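Local coordinates for glutamate receptor kainate-like protein (Pleurobrachia bachei, PDB 4ZDM), which binds glycine in its clamshell ligand-binding domain and probably serves as a subunit of a glycine-activated, glutamate-receptor-type ion channel, at residues 138-149 and 180-191. Sequence-based numbering, arbitrary orientation.
With NA (sodium ion), chain E; GLY (glycine), chain B.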
# COMPACT_ATOMS: atom_id res chain seq x y z
N LYS A 138 15.53 -16.20 43.94
CA LYS A 138 15.67 -14.79 44.26
C LYS A 138 15.18 -13.88 43.13
O LYS A 138 14.55 -12.85 43.38
CB LYS A 138 17.13 -14.47 44.57
CG LYS A 138 17.42 -12.99 44.85
CD LYS A 138 18.84 -12.82 45.38
CE LYS A 138 19.25 -11.37 45.50
NZ LYS A 138 18.13 -10.47 45.88
N TYR A 139 15.48 -14.26 41.90
CA TYR A 139 15.16 -13.41 40.75
C TYR A 139 14.08 -14.00 39.89
O TYR A 139 14.13 -15.19 39.56
CB TYR A 139 16.39 -13.21 39.90
CG TYR A 139 17.50 -12.51 40.60
CD1 TYR A 139 17.52 -11.13 40.70
CD2 TYR A 139 18.51 -13.23 41.21
CE1 TYR A 139 18.55 -10.47 41.37
CE2 TYR A 139 19.54 -12.59 41.89
CZ TYR A 139 19.55 -11.22 41.96
OH TYR A 139 20.58 -10.60 42.62
N GLN A 140 13.11 -13.17 39.55
CA GLN A 140 12.23 -13.43 38.42
C GLN A 140 13.00 -13.08 37.14
O GLN A 140 14.00 -12.38 37.16
CB GLN A 140 10.97 -12.57 38.46
CG GLN A 140 10.03 -12.92 39.61
CD GLN A 140 8.76 -12.11 39.52
OE1 GLN A 140 8.73 -10.96 39.92
NE2 GLN A 140 7.73 -12.70 38.92
N TRP A 141 12.52 -13.59 36.01
CA TRP A 141 13.05 -13.12 34.74
C TRP A 141 11.94 -13.03 33.72
O TRP A 141 10.88 -13.61 33.87
CB TRP A 141 14.17 -14.04 34.25
CG TRP A 141 13.77 -15.46 33.95
CD1 TRP A 141 13.45 -15.96 32.71
CD2 TRP A 141 13.70 -16.56 34.85
NE1 TRP A 141 13.18 -17.29 32.79
CE2 TRP A 141 13.33 -17.69 34.10
CE3 TRP A 141 13.92 -16.70 36.23
CZ2 TRP A 141 13.15 -18.94 34.68
CZ3 TRP A 141 13.74 -17.95 36.79
CH2 TRP A 141 13.38 -19.05 36.01
N GLY A 142 12.18 -12.26 32.66
CA GLY A 142 11.17 -11.94 31.68
C GLY A 142 11.67 -11.74 30.26
O GLY A 142 12.81 -11.41 30.05
N VAL A 143 10.75 -11.93 29.33
CA VAL A 143 10.97 -11.70 27.90
C VAL A 143 9.74 -11.02 27.34
O VAL A 143 8.62 -11.17 27.91
CB VAL A 143 11.28 -13.01 27.12
CG1 VAL A 143 12.54 -13.61 27.60
CG2 VAL A 143 10.14 -13.99 27.20
N VAL A 144 9.88 -10.30 26.24
CA VAL A 144 8.76 -9.69 25.53
C VAL A 144 8.02 -10.70 24.68
O VAL A 144 8.62 -11.44 23.92
CB VAL A 144 9.20 -8.55 24.64
CG1 VAL A 144 8.04 -7.80 24.04
CG2 VAL A 144 10.07 -7.58 25.39
N ASP A 145 6.69 -10.70 24.77
CA ASP A 145 5.91 -11.55 23.89
C ASP A 145 6.08 -11.13 22.44
O ASP A 145 6.10 -9.94 22.13
CB ASP A 145 4.42 -11.47 24.24
CG ASP A 145 3.55 -12.27 23.28
OD1 ASP A 145 3.49 -13.50 23.44
OD2 ASP A 145 2.99 -11.67 22.35
N SER A 146 6.17 -12.12 21.56
CA SER A 146 6.19 -11.92 20.10
C SER A 146 7.38 -11.08 19.67
O SER A 146 7.32 -10.37 18.66
CB SER A 146 4.88 -11.30 19.61
OG SER A 146 3.79 -12.22 19.81
N ARG A 147 8.50 -11.23 20.35
CA ARG A 147 9.75 -10.59 19.99
C ARG A 147 10.81 -11.70 19.89
O ARG A 147 10.61 -12.79 20.39
CB ARG A 147 10.11 -9.53 21.04
CG ARG A 147 11.25 -8.65 20.71
CD ARG A 147 11.58 -7.75 21.89
NE ARG A 147 12.83 -7.03 21.83
CZ ARG A 147 12.99 -5.85 21.27
NH1 ARG A 147 12.00 -5.29 20.58
NH2 ARG A 147 14.18 -5.27 21.36
N ASN A 148 11.91 -11.44 19.19
CA ASN A 148 12.89 -12.49 18.89
C ASN A 148 13.49 -13.26 20.07
O ASN A 148 13.64 -14.47 19.97
CB ASN A 148 13.99 -11.85 18.06
CG ASN A 148 15.20 -12.75 17.87
OD1 ASN A 148 15.16 -13.77 17.17
ND2 ASN A 148 16.33 -12.35 18.48
N PRO A 149 13.83 -12.61 21.21
CA PRO A 149 14.39 -13.45 22.28
C PRO A 149 13.49 -14.60 22.71
O PRO A 149 14.01 -15.70 22.82
CB PRO A 149 14.64 -12.44 23.42
CG PRO A 149 14.86 -11.13 22.66
CD PRO A 149 13.86 -11.18 21.57
N ARG A 180 10.44 -3.12 34.43
CA ARG A 180 10.45 -4.13 35.47
C ARG A 180 11.86 -4.41 35.94
O ARG A 180 12.12 -4.62 37.14
CB ARG A 180 9.81 -5.41 34.97
CG ARG A 180 8.34 -5.36 34.78
CD ARG A 180 7.65 -5.53 36.11
NE ARG A 180 7.73 -6.89 36.65
CZ ARG A 180 6.89 -7.88 36.36
NH1 ARG A 180 5.91 -7.72 35.47
NH2 ARG A 180 7.04 -9.04 36.94
N MET A 181 12.80 -4.45 35.00
CA MET A 181 14.19 -4.64 35.37
C MET A 181 14.71 -3.53 36.29
O MET A 181 15.39 -3.79 37.29
CB MET A 181 15.05 -4.71 34.10
CG MET A 181 16.55 -4.87 34.32
SD MET A 181 17.47 -4.63 32.81
CE MET A 181 17.34 -2.88 32.62
N ARG A 182 14.43 -2.30 35.90
CA ARG A 182 14.89 -1.15 36.70
C ARG A 182 14.34 -1.17 38.11
O ARG A 182 14.97 -0.59 39.00
CB ARG A 182 14.52 0.15 35.99
CG ARG A 182 15.37 0.42 34.79
CD ARG A 182 14.87 1.60 34.02
NE ARG A 182 15.64 1.78 32.81
CZ ARG A 182 15.11 1.96 31.60
NH1 ARG A 182 13.80 2.04 31.43
NH2 ARG A 182 15.93 2.11 30.56
N ALA A 183 13.19 -1.81 38.33
CA ALA A 183 12.56 -1.86 39.67
C ALA A 183 13.21 -2.89 40.59
O ALA A 183 12.94 -2.90 41.81
CB ALA A 183 11.10 -2.16 39.56
N GLY A 184 14.03 -3.75 40.03
CA GLY A 184 14.80 -4.71 40.79
C GLY A 184 14.22 -6.11 40.90
O GLY A 184 13.02 -6.31 40.74
N GLY A 185 15.07 -7.08 41.18
CA GLY A 185 14.60 -8.43 41.37
C GLY A 185 14.13 -9.15 40.12
O GLY A 185 13.48 -10.20 40.20
N PHE A 186 14.52 -8.61 38.97
CA PHE A 186 13.96 -9.04 37.69
C PHE A 186 15.03 -8.99 36.61
O PHE A 186 15.57 -7.92 36.32
CB PHE A 186 12.79 -8.14 37.33
CG PHE A 186 12.09 -8.47 36.04
CD1 PHE A 186 12.54 -7.96 34.83
CD2 PHE A 186 10.93 -9.24 36.04
CE1 PHE A 186 11.83 -8.22 33.64
CE2 PHE A 186 10.25 -9.51 34.86
CZ PHE A 186 10.71 -9.00 33.67
N VAL A 187 15.35 -10.15 36.01
CA VAL A 187 16.31 -10.27 34.92
C VAL A 187 15.55 -10.15 33.60
O VAL A 187 14.65 -10.94 33.33
CB VAL A 187 17.09 -11.58 34.97
CG1 VAL A 187 18.03 -11.70 33.82
CG2 VAL A 187 17.90 -11.67 36.29
N PHE A 188 15.90 -9.15 32.81
CA PHE A 188 15.31 -8.96 31.49
C PHE A 188 16.25 -9.54 30.48
O PHE A 188 17.42 -9.14 30.40
CB PHE A 188 15.04 -7.48 31.23
CG PHE A 188 14.29 -7.18 29.94
CD1 PHE A 188 13.27 -7.98 29.48
CD2 PHE A 188 14.56 -6.02 29.24
CE1 PHE A 188 12.62 -7.68 28.30
CE2 PHE A 188 13.87 -5.71 28.07
CZ PHE A 188 12.90 -6.54 27.61
N ILE A 189 15.76 -10.49 29.69
CA ILE A 189 16.56 -11.12 28.66
C ILE A 189 16.12 -10.55 27.30
O ILE A 189 15.00 -10.83 26.86
CB ILE A 189 16.45 -12.65 28.67
CG1 ILE A 189 16.88 -13.23 30.02
CG2 ILE A 189 17.29 -13.20 27.53
CD1 ILE A 189 16.49 -14.70 30.21
N ASP A 190 16.98 -9.75 26.70
CA ASP A 190 16.64 -9.13 25.41
C ASP A 190 17.92 -8.89 24.62
O ASP A 190 18.89 -9.61 24.78
CB ASP A 190 15.80 -7.88 25.64
CG ASP A 190 14.92 -7.54 24.43
OD1 ASP A 190 15.39 -6.86 23.51
OD2 ASP A 190 13.75 -7.96 24.42
N GLU A 191 17.88 -7.95 23.68
CA GLU A 191 18.87 -7.91 22.61
C GLU A 191 19.93 -6.85 22.79
O GLU A 191 19.63 -5.67 22.97
CB GLU A 191 18.20 -7.66 21.25
CG GLU A 191 17.12 -8.71 20.93
CD GLU A 191 16.51 -8.55 19.53
OE1 GLU A 191 16.64 -7.44 18.95
OE2 GLU A 191 15.93 -9.56 19.04
NA NA E . 4.41 -15.01 25.07
N GLY B . 14.56 -6.70 17.22
CA GLY B . 13.41 -7.40 17.84
C GLY B . 12.76 -8.42 16.97
O GLY B . 11.87 -9.17 17.41
OXT GLY B . 13.10 -8.53 15.75
O HOH W 1 12.19 -11.03 42.57
O HOH W 2 9.10 -7.88 38.87
O HOH W 3 12.69 -10.12 25.45
O HOH W 4 3.72 -17.51 25.63
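Strands 140-144 and 186-191 run parallel in the sheet of one lobe of the periplasmic-binding-protein-like clamshell, and their C-terminal ends open into the glycine site. Four backbone hydrogen bonds zip them together, from Gln140 N to Gly185 O through to Ile189 N on Gly142 O, the last almost straight at 179°. The rim atom Phe186 CZ comes to 3.6 Å from Gly142 CA, so close that a CB at this position would have no room. On the other sheet face Trp141 CB packs against Val187 CB, 3.9 Å away, and Trp141 CD1 meets Ile189 CD1.

Past Val143 the strands splay, and Val144 N donates to a water lying within hydrogen-bonding distance of Ile189 O and Asp190 OD2. Beyond it, Arg147, extended from CG to NE with CG anti to the backbone N (chi1 -171°), reaches Asp190. Its NH2 donates to the syn lone pair of Asp190 OD1 at 2.9 Å, while the NE bonds to both carboxylate oxygens are weak; NH1 forms a salt bridge with Glu17. The bound glycine's CA sits 3.7 Å above the guanidinium centre. Replacing Arg147 with an alanine would probably leave the carboxylates of Asp190 and Glu17 without this countercharge and open a gap beside the ligand.

Asn148 N donates to glycine O (2.9 Å), and Glu191 OE1 accepts from the ligand's amino N (2.8 Å). Glu191 OE2, gripped by Asn148 ND2 at 2.9 Å and by Ser96, helps fix that carboxylate's rotation.

Strand 169-171 pairs with the far edge of 140-144, strand 112-121 borders 186-192, and Tyr174 and Leu178 of helix 174-182 pack on Phe188.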